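Local coordinates for protein putative 4-hydroxybenzoyl-CoA thioesterase (Geobacillus stearothermophilus, PDB 2OIW) that probably hydrolyses acyl-CoA thioesters, as a predicted hot-dog-fold thioesterase related to 4-hydroxybenzoyl-CoA thioesterases, at residues 5-15 with 30-38; 79-90 with 101-109. One frame throughout, in Å; residues are numbered along the deposited sequence. Where two conformers were deposited one is given.

Contact 1: residues 5-15 with 30-38; sequences FTTVITPRVSE and WFEAGRHEI. With MG (magnesium ion), chain E.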
loop_
_atom_site.group_PDB
_atom_site.type_symbol
_atom_site.label_atom_id
_atom_site.label_comp_id
_atom_site.label_asym_id
_atom_site.label_seq_id
_atom_site.Cartn_x
_atom_site.Cartn_y
_atom_site.Cartn_z
ATOM N N PHE A 5 -12.912 -17.464 -11.524
ATOM C CA PHE A 5 -11.802 -17.824 -10.627
ATOM C C PHE A 5 -12.173 -17.347 -9.250
ATOM O O PHE A 5 -12.840 -16.332 -9.124
ATOM C CB PHE A 5 -10.489 -17.144 -11.028
ATOM C CG PHE A 5 -10.057 -17.413 -12.445
ATOM C CD1 PHE A 5 -9.434 -18.616 -12.786
ATOM C CD2 PHE A 5 -10.279 -16.472 -13.437
ATOM C CE1 PHE A 5 -9.031 -18.869 -14.079
ATOM C CE2 PHE A 5 -9.880 -16.719 -14.752
ATOM C CZ PHE A 5 -9.247 -17.902 -15.069
ATOM N N THR A 6 -11.753 -18.093 -8.234
ATOM C CA THR A 6 -12.070 -17.847 -6.827
ATOM C C THR A 6 -10.777 -17.689 -6.002
ATOM O O THR A 6 -9.921 -18.568 -6.021
ATOM C CB THR A 6 -12.857 -19.034 -6.238
ATOM O OG1 THR A 6 -14.120 -19.113 -6.886
ATOM C CG2 THR A 6 -13.085 -18.841 -4.732
ATOM N N THR A 7 -10.650 -16.586 -5.269
ATOM C CA THR A 7 -9.411 -16.267 -4.578
ATOM C C THR A 7 -9.812 -15.831 -3.176
ATOM O O THR A 7 -10.417 -14.771 -3.006
ATOM C CB THR A 7 -8.635 -15.112 -5.317
ATOM O OG1 THR A 7 -8.459 -15.452 -6.698
ATOM C CG2 THR A 7 -7.254 -14.869 -4.713
ATOM N N VAL A 8 -9.497 -16.651 -2.186
ATOM C CA VAL A 8 -9.700 -16.310 -0.762
ATOM C C VAL A 8 -8.511 -15.490 -0.251
ATOM O O VAL A 8 -7.347 -15.862 -0.468
ATOM C CB VAL A 8 -9.898 -17.586 0.154
ATOM C CG1 VAL A 8 -10.259 -17.176 1.582
ATOM C CG2 VAL A 8 -10.993 -18.510 -0.403
ATOM N N ILE A 9 -8.815 -14.391 0.445
ATOM C CA ILE A 9 -7.810 -13.498 1.001
ATOM C C ILE A 9 -8.110 -13.215 2.463
ATOM O O ILE A 9 -9.276 -13.001 2.831
ATOM C CB ILE A 9 -7.834 -12.173 0.232
ATOM C CG1 ILE A 9 -7.241 -12.392 -1.161
ATOM C CG2 ILE A 9 -7.102 -11.087 1.003
ATOM C CD1 ILE A 9 -7.368 -11.234 -2.125
ATOM N N THR A 10 -7.059 -13.171 3.277
ATOM C CA THR A 10 -7.137 -12.740 4.672
ATOM C C THR A 10 -6.797 -11.259 4.767
ATOM O O THR A 10 -5.665 -10.891 4.494
ATOM C CB THR A 10 -6.150 -13.559 5.506
ATOM O OG1 THR A 10 -6.521 -14.937 5.422
ATOM C CG2 THR A 10 -6.190 -13.178 6.956
ATOM N N PRO A 11 -7.783 -10.405 5.134
ATOM C CA PRO A 11 -7.512 -8.981 5.309
ATOM C C PRO A 11 -6.470 -8.715 6.399
ATOM O O PRO A 11 -6.312 -9.510 7.335
ATOM C CB PRO A 11 -8.880 -8.390 5.675
ATOM C CG PRO A 11 -9.861 -9.401 5.108
ATOM C CD PRO A 11 -9.225 -10.713 5.293
ATOM N N ARG A 12 -5.771 -7.600 6.249
ATOM C CA ARG A 12 -4.624 -7.227 7.097
ATOM C C ARG A 12 -4.997 -5.941 7.807
ATOM O O ARG A 12 -5.805 -5.140 7.285
ATOM C CB ARG A 12 -3.377 -6.991 6.215
ATOM C CG ARG A 12 -2.915 -8.226 5.468
ATOM C CD ARG A 12 -2.004 -7.915 4.274
ATOM N NE ARG A 12 -1.736 -9.152 3.542
ATOM C CZ ARG A 12 -1.094 -9.237 2.379
ATOM N NH1 ARG A 12 -0.614 -8.145 1.773
ATOM N NH2 ARG A 12 -0.955 -10.422 1.815
ATOM N N VAL A 13 -4.437 -5.724 8.999
ATOM C CA VAL A 13 -4.700 -4.481 9.739
ATOM C C VAL A 13 -4.379 -3.254 8.868
ATOM O O VAL A 13 -5.153 -2.285 8.848
ATOM C CB VAL A 13 -3.925 -4.443 11.104
ATOM C CG1 VAL A 13 -4.027 -3.077 11.801
ATOM C CG2 VAL A 13 -4.419 -5.549 12.023
ATOM N N SER A 14 -3.257 -3.311 8.147
ATOM C CA SER A 14 -2.791 -2.222 7.271
ATOM C C SER A 14 -3.748 -1.877 6.117
ATOM O O SER A 14 -3.668 -0.778 5.562
ATOM C CB SER A 14 -1.389 -2.517 6.709
ATOM O OG SER A 14 -1.400 -3.666 5.881
ATOM N N GLU A 15 -4.680 -2.779 5.801
ATOM C CA GLU A 15 -5.675 -2.545 4.734
ATOM C C GLU A 15 -6.955 -1.829 5.224
ATOM O O GLU A 15 -7.836 -1.490 4.431
ATOM C CB GLU A 15 -6.015 -3.899 4.079
ATOM C CG GLU A 15 -4.803 -4.416 3.260
ATOM C CD GLU A 15 -4.952 -5.836 2.706
ATOM O OE1 GLU A 15 -5.632 -6.708 3.318
ATOM O OE2 GLU A 15 -4.345 -6.085 1.641
ATOM N N TRP A 30 -7.175 -6.062 -4.018
ATOM C CA TRP A 30 -7.742 -7.412 -3.946
ATOM C C TRP A 30 -8.290 -7.904 -5.307
ATOM O O TRP A 30 -8.155 -9.097 -5.680
ATOM C CB TRP A 30 -8.861 -7.355 -2.896
ATOM C CG TRP A 30 -8.346 -7.249 -1.479
ATOM C CD1 TRP A 30 -7.049 -7.362 -1.047
ATOM C CD2 TRP A 30 -9.149 -7.116 -0.311
ATOM N NE1 TRP A 30 -7.002 -7.244 0.331
ATOM C CE2 TRP A 30 -8.284 -7.102 0.798
ATOM C CE3 TRP A 30 -10.529 -6.954 -0.099
ATOM C CZ2 TRP A 30 -8.756 -6.954 2.099
ATOM C CZ3 TRP A 30 -10.991 -6.840 1.182
ATOM C CH2 TRP A 30 -10.112 -6.846 2.263
ATOM N N PHE A 31 -8.913 -6.996 -6.055
ATOM C CA PHE A 31 -9.332 -7.280 -7.444
ATOM C C PHE A 31 -8.142 -7.641 -8.317
ATOM O O PHE A 31 -8.209 -8.597 -9.078
ATOM C CB PHE A 31 -10.075 -6.082 -8.075
ATOM C CG PHE A 31 -11.536 -6.002 -7.704
ATOM C CD1 PHE A 31 -12.308 -7.159 -7.555
ATOM C CD2 PHE A 31 -12.138 -4.766 -7.549
ATOM C CE1 PHE A 31 -13.665 -7.068 -7.241
ATOM C CE2 PHE A 31 -13.473 -4.654 -7.239
ATOM C CZ PHE A 31 -14.248 -5.793 -7.074
ATOM N N GLU A 32 -7.045 -6.899 -8.207
ATOM C CA GLU A 32 -5.847 -7.274 -8.982
ATOM C C GLU A 32 -5.287 -8.636 -8.546
ATOM O O GLU A 32 -4.789 -9.408 -9.365
ATOM C CB GLU A 32 -4.761 -6.186 -8.889
ATOM C CG GLU A 32 -3.546 -6.460 -9.839
ATOM C CD GLU A 32 -2.391 -5.504 -9.569
ATOM O OE1 GLU A 32 -1.892 -5.529 -8.429
ATOM O OE2 GLU A 32 -2.034 -4.694 -10.466
ATOM N N ALA A 33 -5.349 -8.922 -7.244
ATOM C CA ALA A 33 -4.963 -10.243 -6.738
ATOM C C ALA A 33 -5.839 -11.363 -7.389
ATOM O O ALA A 33 -5.338 -12.402 -7.781
ATOM C CB ALA A 33 -5.066 -10.261 -5.177
ATOM N N GLY A 34 -7.143 -11.134 -7.506
ATOM C CA GLY A 34 -8.068 -12.068 -8.189
ATOM C C GLY A 34 -7.836 -12.294 -9.683
ATOM O O GLY A 34 -8.295 -13.293 -10.242
ATOM N N ARG A 35 -7.137 -11.370 -10.333
ATOM C CA ARG A 35 -6.749 -11.496 -11.770
ATOM C C ARG A 35 -5.511 -12.396 -12.035
ATOM O O ARG A 35 -5.138 -12.662 -13.197
ATOM C CB ARG A 35 -6.534 -10.095 -12.350
ATOM C CG ARG A 35 -7.789 -9.215 -12.294
ATOM C CD ARG A 35 -7.477 -7.784 -12.697
ATOM N NE ARG A 35 -8.550 -6.899 -12.253
ATOM C CZ ARG A 35 -8.356 -5.683 -11.771
ATOM N NH1 ARG A 35 -7.121 -5.200 -11.652
ATOM N NH2 ARG A 35 -9.404 -4.967 -11.379
ATOM N N HIS A 36 -4.892 -12.889 -10.958
ATOM C CA HIS A 36 -3.678 -13.721 -11.029
ATOM C C HIS A 36 -3.691 -14.818 -12.113
ATOM O O HIS A 36 -2.774 -14.901 -12.938
ATOM C CB HIS A 36 -3.444 -14.381 -9.658
ATOM C CG HIS A 36 -2.113 -15.048 -9.527
ATOM N ND1 HIS A 36 -0.945 -14.342 -9.311
ATOM C CD2 HIS A 36 -1.762 -16.354 -9.581
ATOM C CE1 HIS A 36 0.065 -15.192 -9.227
ATOM N NE2 HIS A 36 -0.402 -16.418 -9.403
ATOM N N GLU A 37 -4.716 -15.674 -12.086
ATOM C CA GLU A 37 -4.848 -16.740 -13.095
ATOM C C GLU A 37 -4.982 -16.217 -14.539
ATOM O O GLU A 37 -4.542 -16.849 -15.481
ATOM C CB GLU A 37 -6.028 -17.646 -12.760
ATOM C CG GLU A 37 -5.871 -18.424 -11.451
ATOM C CD GLU A 37 -4.569 -19.218 -11.361
ATOM O OE1 GLU A 37 -4.086 -19.754 -12.391
ATOM O OE2 GLU A 37 -4.037 -19.333 -10.235
ATOM N N ILE A 38 -5.579 -15.050 -14.687
ATOM C CA ILE A 38 -5.672 -14.407 -15.977
ATOM C C ILE A 38 -4.298 -13.959 -16.420
ATOM O O ILE A 38 -3.906 -14.262 -17.539
ATOM C CB ILE A 38 -6.694 -13.237 -15.988
ATOM C CG1 ILE A 38 -8.117 -13.805 -15.850
ATOM C CG2 ILE A 38 -6.580 -12.424 -17.297
ATOM C CD1 ILE A 38 -9.219 -12.752 -15.506
HETATM MG MG MG E . -4.322 1.439 6.048
HETATM O O HOH W 1 -5.298 1.303 3.888
HETATM O O HOH W 2 -2.138 1.498 6.482
#
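In this hot-dog fold the N-terminal strand 5-9 and the loop after it line one flank of the central helix, Trp30 meeting Ile9, Pro11 and Glu15 while Phe5 reaches the start of helix 36-42. The axes of strand 5-9 and helix 30-34 come within 9.0 Å. Ile9 grips the helix with two branches. Ile9 CG2 lies over one face of the indole, 4.2 Å from the centroid of the Trp30 five-membered ring, a CH-pi contact; Ile9 CD1, on a CG1 anti to the carbonyl carbon (chi1 -72°), reaches Ala33 CB at 3.9 Å. Pro11 CG touches Trp30 CH2 at 3.8 Å, the two side chains crossing at about a right angle. The carboxylate of Glu15 comes to the indole's edge with its plane turned 76° from the ring, and Trp30 NE1 gives Glu15 OE2 a weak hydrogen bond of 3.2 Å, bent to 146°. Glu15 OE1 accepts the backbone N of Arg12 at 3.1 Å, on the anti side but well out of the carboxylate plane. At the strand's start, Glu37 CB lies over one face of the Phe5 ring, 3.8 Å from the Phe5 centroid, and Ile38 CG1 packs on Phe5 CE2. Between these ends Thr7 sets OG1 against Gly34 CA at 3.7 Å. Magnesium is bound by Ser14 O, Thr16 O, Thr16 O of the third subunit and two waters. Glu15 OE2 also forms a salt bridge with Arg12 of the second subunit. The carboxylate is thus shared between the indole N-H of the helix and the subunit interface, its negative charge probably stabilised chiefly by that arginine.

Contact 2: residues 79-90 with 101-109; sequences ERIGNTSLTIYE and KGRSVYVNF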
loop_
_atom_site.group_PDB
_atom_site.type_symbol
_atom_site.label_atom_id
_atom_site.label_comp_id
_atom_site.label_asym_id
_atom_site.label_seq_id
_atom_site.Cartn_x
_atom_site.Cartn_y
_atom_site.Cartn_z
ATOM N N GLU A 79 -16.154 -10.881 -18.679
ATOM C CA GLU A 79 -17.435 -10.408 -19.229
ATOM C C GLU A 79 -17.413 -10.250 -20.762
ATOM O O GLU A 79 -18.430 -10.446 -21.428
ATOM C CB GLU A 79 -17.871 -9.094 -18.591
ATOM C CG GLU A 79 -19.283 -8.699 -18.996
ATOM C CD GLU A 79 -19.717 -7.328 -18.494
ATOM O OE1 GLU A 79 -18.894 -6.384 -18.510
ATOM O OE2 GLU A 79 -20.913 -7.192 -18.119
ATOM N N ARG A 80 -16.268 -9.871 -21.317
ATOM C CA ARG A 80 -16.123 -9.792 -22.763
ATOM C C ARG A 80 -14.693 -10.132 -23.144
ATOM O O ARG A 80 -13.751 -9.660 -22.530
ATOM C CB ARG A 80 -16.505 -8.393 -23.258
ATOM C CG ARG A 80 -16.640 -8.268 -24.767
ATOM C CD ARG A 80 -16.651 -6.797 -25.112
ATOM N NE ARG A 80 -17.391 -6.552 -26.342
ATOM C CZ ARG A 80 -16.839 -6.548 -27.548
ATOM N NH1 ARG A 80 -15.536 -6.768 -27.678
ATOM N NH2 ARG A 80 -17.584 -6.317 -28.615
ATOM N N ILE A 81 -14.538 -10.981 -24.155
ATOM C CA ILE A 81 -13.230 -11.189 -24.786
ATOM C C ILE A 81 -13.224 -10.363 -26.061
ATOM O O ILE A 81 -13.965 -10.658 -26.983
ATOM C CB ILE A 81 -12.963 -12.683 -25.123
ATOM C CG1 ILE A 81 -13.209 -13.563 -23.882
ATOM C CG2 ILE A 81 -11.525 -12.860 -25.648
ATOM C CD1 ILE A 81 -13.261 -15.095 -24.121
ATOM N N GLY A 82 -12.432 -9.295 -26.091
ATOM C CA GLY A 82 -12.395 -8.440 -27.268
ATOM C C GLY A 82 -11.327 -8.926 -28.238
ATOM O O GLY A 82 -10.903 -10.068 -28.186
ATOM N N ASN A 83 -10.865 -8.049 -29.120
ATOM C CA ASN A 83 -9.811 -8.420 -30.049
ATOM C C ASN A 83 -8.455 -8.425 -29.366
ATOM O O ASN A 83 -7.791 -9.445 -29.334
ATOM C CB ASN A 83 -9.816 -7.501 -31.284
ATOM C CG ASN A 83 -8.888 -7.985 -32.372
ATOM O OD1 ASN A 83 -8.779 -9.183 -32.629
ATOM N ND2 ASN A 83 -8.219 -7.050 -33.030
ATOM N N THR A 84 -8.059 -7.274 -28.814
ATOM C CA THR A 84 -6.771 -7.119 -28.144
ATOM C C THR A 84 -6.992 -6.846 -26.658
ATOM O O THR A 84 -6.026 -6.629 -25.910
ATOM C CB THR A 84 -5.986 -5.914 -28.707
ATOM O OG1 THR A 84 -6.666 -4.708 -28.341
ATOM C CG2 THR A 84 -5.859 -5.995 -30.214
ATOM N N SER A 85 -8.264 -6.823 -26.251
ATOM C CA SER A 85 -8.640 -6.502 -24.880
ATOM C C SER A 85 -9.549 -7.524 -24.252
ATOM O O SER A 85 -10.072 -8.400 -24.928
ATOM C CB SER A 85 -9.285 -5.100 -24.775
ATOM O OG SER A 85 -10.434 -5.012 -25.583
ATOM N N LEU A 86 -9.714 -7.425 -22.945
ATOM C CA LEU A 86 -10.724 -8.221 -22.295
ATOM C C LEU A 86 -11.306 -7.405 -21.168
ATOM O O LEU A 86 -10.642 -6.548 -20.604
ATOM C CB LEU A 86 -10.163 -9.593 -21.849
ATOM C CG LEU A 86 -9.416 -9.836 -20.542
ATOM C CD1 LEU A 86 -8.648 -11.173 -20.624
ATOM C CD2 LEU A 86 -8.448 -8.733 -20.234
ATOM N N THR A 87 -12.583 -7.618 -20.910
ATOM C CA THR A 87 -13.304 -6.872 -19.892
ATOM C C THR A 87 -13.640 -7.905 -18.837
ATOM O O THR A 87 -14.346 -8.913 -19.110
ATOM C CB THR A 87 -14.561 -6.239 -20.467
ATOM O OG1 THR A 87 -14.191 -5.407 -21.580
ATOM C CG2 THR A 87 -15.292 -5.426 -19.417
ATOM N N ILE A 88 -13.121 -7.641 -17.642
ATOM C CA ILE A 88 -13.292 -8.498 -16.506
ATOM C C ILE A 88 -14.472 -8.025 -15.656
ATOM O O ILE A 88 -14.629 -6.825 -15.410
ATOM C CB ILE A 88 -12.010 -8.445 -15.671
ATOM C CG1 ILE A 88 -10.835 -9.106 -16.421
ATOM C CG2 ILE A 88 -12.226 -9.000 -14.285
ATOM C CD1 ILE A 88 -9.493 -8.757 -15.807
ATOM N N TYR A 89 -15.296 -8.969 -15.209
ATOM C CA TYR A 89 -16.273 -8.688 -14.183
ATOM C C TYR A 89 -15.795 -9.346 -12.880
ATOM O O TYR A 89 -15.309 -10.471 -12.908
ATOM C CB TYR A 89 -17.689 -9.162 -14.573
ATOM C CG TYR A 89 -18.679 -8.851 -13.486
ATOM C CD1 TYR A 89 -19.100 -7.548 -13.262
ATOM C CD2 TYR A 89 -19.140 -9.853 -12.635
ATOM C CE1 TYR A 89 -19.984 -7.248 -12.232
ATOM C CE2 TYR A 89 -20.002 -9.572 -11.621
ATOM C CZ TYR A 89 -20.428 -8.274 -11.419
ATOM O OH TYR A 89 -21.294 -8.003 -10.390
ATOM N N GLU A 90 -15.928 -8.660 -11.752
ATOM C CA GLU A 90 -15.358 -9.162 -10.493
ATOM C C GLU A 90 -16.171 -8.712 -9.288
ATOM O O GLU A 90 -16.803 -7.630 -9.309
ATOM C CB GLU A 90 -13.870 -8.741 -10.366
ATOM C CG GLU A 90 -13.641 -7.258 -10.726
ATOM C CD GLU A 90 -12.284 -6.946 -11.355
ATOM O OE1 GLU A 90 -11.359 -7.813 -11.329
ATOM O OE2 GLU A 90 -12.144 -5.797 -11.871
ATOM N N LYS A 101 -18.413 -4.657 -6.215
ATOM C CA LYS A 101 -18.562 -5.153 -7.576
ATOM C C LYS A 101 -17.693 -4.295 -8.468
ATOM O O LYS A 101 -17.664 -3.078 -8.298
ATOM C CB LYS A 101 -20.008 -5.052 -8.028
ATOM C CG LYS A 101 -20.981 -5.839 -7.156
ATOM C CD LYS A 101 -22.395 -5.791 -7.731
ATOM C CE LYS A 101 -22.994 -4.396 -7.642
ATOM N NZ LYS A 101 -24.489 -4.424 -7.710
ATOM N N GLY A 102 -16.988 -4.913 -9.415
ATOM C CA GLY A 102 -16.044 -4.182 -10.229
ATOM C C GLY A 102 -16.087 -4.643 -11.662
ATOM O O GLY A 102 -16.496 -5.769 -11.973
ATOM N N ARG A 103 -15.631 -3.761 -12.534
ATOM C CA ARG A 103 -15.300 -4.114 -13.904
ATOM C C ARG A 103 -13.951 -3.495 -14.246
ATOM O O ARG A 103 -13.642 -2.359 -13.826
ATOM C CB ARG A 103 -16.359 -3.536 -14.853
ATOM C CG ARG A 103 -17.267 -4.539 -15.513
ATOM C CD ARG A 103 -18.360 -3.849 -16.299
ATOM N NE ARG A 103 -19.489 -4.765 -16.478
ATOM C CZ ARG A 103 -20.550 -4.847 -15.668
ATOM N NH1 ARG A 103 -20.648 -4.057 -14.605
ATOM N NH2 ARG A 103 -21.526 -5.725 -15.935
ATOM N N SER A 104 -13.164 -4.220 -15.037
ATOM C CA SER A 104 -11.893 -3.700 -15.526
ATOM C C SER A 104 -11.623 -4.145 -16.953
ATOM O O SER A 104 -12.027 -5.244 -17.382
ATOM C CB SER A 104 -10.729 -4.111 -14.610
ATOM O OG SER A 104 -10.759 -5.501 -14.360
ATOM N N VAL A 105 -10.959 -3.276 -17.696
ATOM C CA VAL A 105 -10.627 -3.574 -19.094
ATOM C C VAL A 105 -9.100 -3.545 -19.174
ATOM O O VAL A 105 -8.461 -2.592 -18.713
ATOM C CB VAL A 105 -11.249 -2.525 -20.058
ATOM C CG1 VAL A 105 -10.978 -2.878 -21.541
ATOM C CG2 VAL A 105 -12.767 -2.337 -19.788
ATOM N N TYR A 106 -8.540 -4.607 -19.723
ATOM C CA TYR A 106 -7.103 -4.772 -19.893
ATOM C C TYR A 106 -6.814 -4.911 -21.376
ATOM O O TYR A 106 -7.648 -5.405 -22.117
ATOM C CB TYR A 106 -6.672 -6.041 -19.182
ATOM C CG TYR A 106 -6.291 -5.859 -17.727
ATOM C CD1 TYR A 106 -7.254 -5.864 -16.733
ATOM C CD2 TYR A 106 -4.948 -5.695 -17.349
ATOM C CE1 TYR A 106 -6.893 -5.679 -15.384
ATOM C CE2 TYR A 106 -4.588 -5.526 -15.999
ATOM C CZ TYR A 106 -5.562 -5.526 -15.026
ATOM O OH TYR A 106 -5.197 -5.315 -13.706
ATOM N N VAL A 107 -5.644 -4.458 -21.811
ATOM C CA VAL A 107 -5.202 -4.712 -23.168
ATOM C C VAL A 107 -4.007 -5.659 -23.121
ATOM O O VAL A 107 -3.138 -5.532 -22.255
ATOM C CB VAL A 107 -4.898 -3.397 -23.960
ATOM C CG1 VAL A 107 -3.757 -2.599 -23.329
ATOM C CG2 VAL A 107 -4.597 -3.702 -25.425
ATOM N N ASN A 108 -4.006 -6.642 -24.015
ATOM C CA ASN A 108 -2.840 -7.524 -24.237
ATOM C C ASN A 108 -1.824 -6.735 -25.061
ATOM O O ASN A 108 -1.987 -6.577 -26.279
ATOM C CB ASN A 108 -3.265 -8.804 -24.983
ATOM C CG ASN A 108 -2.066 -9.637 -25.476
ATOM O OD1 ASN A 108 -1.057 -9.812 -24.774
ATOM N ND2 ASN A 108 -2.190 -10.164 -26.679
ATOM N N PHE A 109 -0.796 -6.214 -24.398
ATOM C CA PHE A 109 0.201 -5.411 -25.062
ATOM C C PHE A 109 1.490 -6.209 -25.294
ATOM O O PHE A 109 2.119 -6.701 -24.354
ATOM C CB PHE A 109 0.472 -4.096 -24.314
ATOM C CG PHE A 109 1.162 -3.082 -25.158
ATOM C CD1 PHE A 109 0.432 -2.240 -25.982
ATOM C CD2 PHE A 109 2.554 -3.001 -25.172
ATOM C CE1 PHE A 109 1.076 -1.314 -26.830
ATOM C CE2 PHE A 109 3.218 -2.083 -25.997
ATOM C CZ PHE A 109 2.471 -1.230 -26.825
#
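Strand 85-90 pairs antiparallel with strand 101-109, their axes 4.5 Å apart, through hydrogen-bonded pairs Leu86-Tyr106, Ile88-Ser104 and Glu90-Gly102; Ile88 N to Ser104 O is short at 2.6 Å. Glu79 and Arg80, both facing Thr87, form a classic beta bulge. On the face of Thr87, Val105 and Tyr89, the extended Arg103 holds Glu79 side-on: Arg103 NE meets Glu79 OE1 at 2.7 Å and Arg103 NH2 meets Glu79 OE2 at 2.7 Å, with both oxygens in the guanidinium plane but the carboxylate turned 36° from it. Tyr89 CD1 sits over the centre of one guanidinium face, 3.9 Å from Arg103 CZ. A leucine in place of Arg103 would probably leave the Glu79 carboxylate without its charged mate and free to turn. On the other face Ser104 OG donates to Glu90 OE2 at 2.9 Å from above the carboxylate plane; Glu90 is brought there by CG held between backbone N and carbonyl carbon (chi1 46°). Leu86 CD2 packs against Tyr106 CB at 3.4 Å, and Ile88 CD1 touches Tyr106 CD1. Tyr89 OH bonds to Glu91, and its ring meets Trp132 edge-to-face. Leu86 and Ile88 lie against Ile38 of helix 36-42, Leu86 also reaches Leu127 of helix 121-128, and strand 53-62 pairs along the far edge of strand 101-109.

How the contacts relate
From the N terminus, strand 5-9 and its loop run past the magnesium site before the chain returns as helix 27-34, and contact 1 closes that loop of 14 residues. The chain then passes through helix 36-42 and strands 53-62 and 72-81 before contact 2 closes the hairpin of strands 85-94 and 97-110. The two are in series, neither nested nor crossed, with centres about 18 Å apart on opposite sides of the chain's centre. Strand 72-81 lies between strands 5-9 and 85-94, so both contacts reach the same sheet. Arg35 of segment 30-38 joins them directly, its NH2 in a 2.9 Å salt bridge to Glu90 OE2, while Phe31 packs on Glu90.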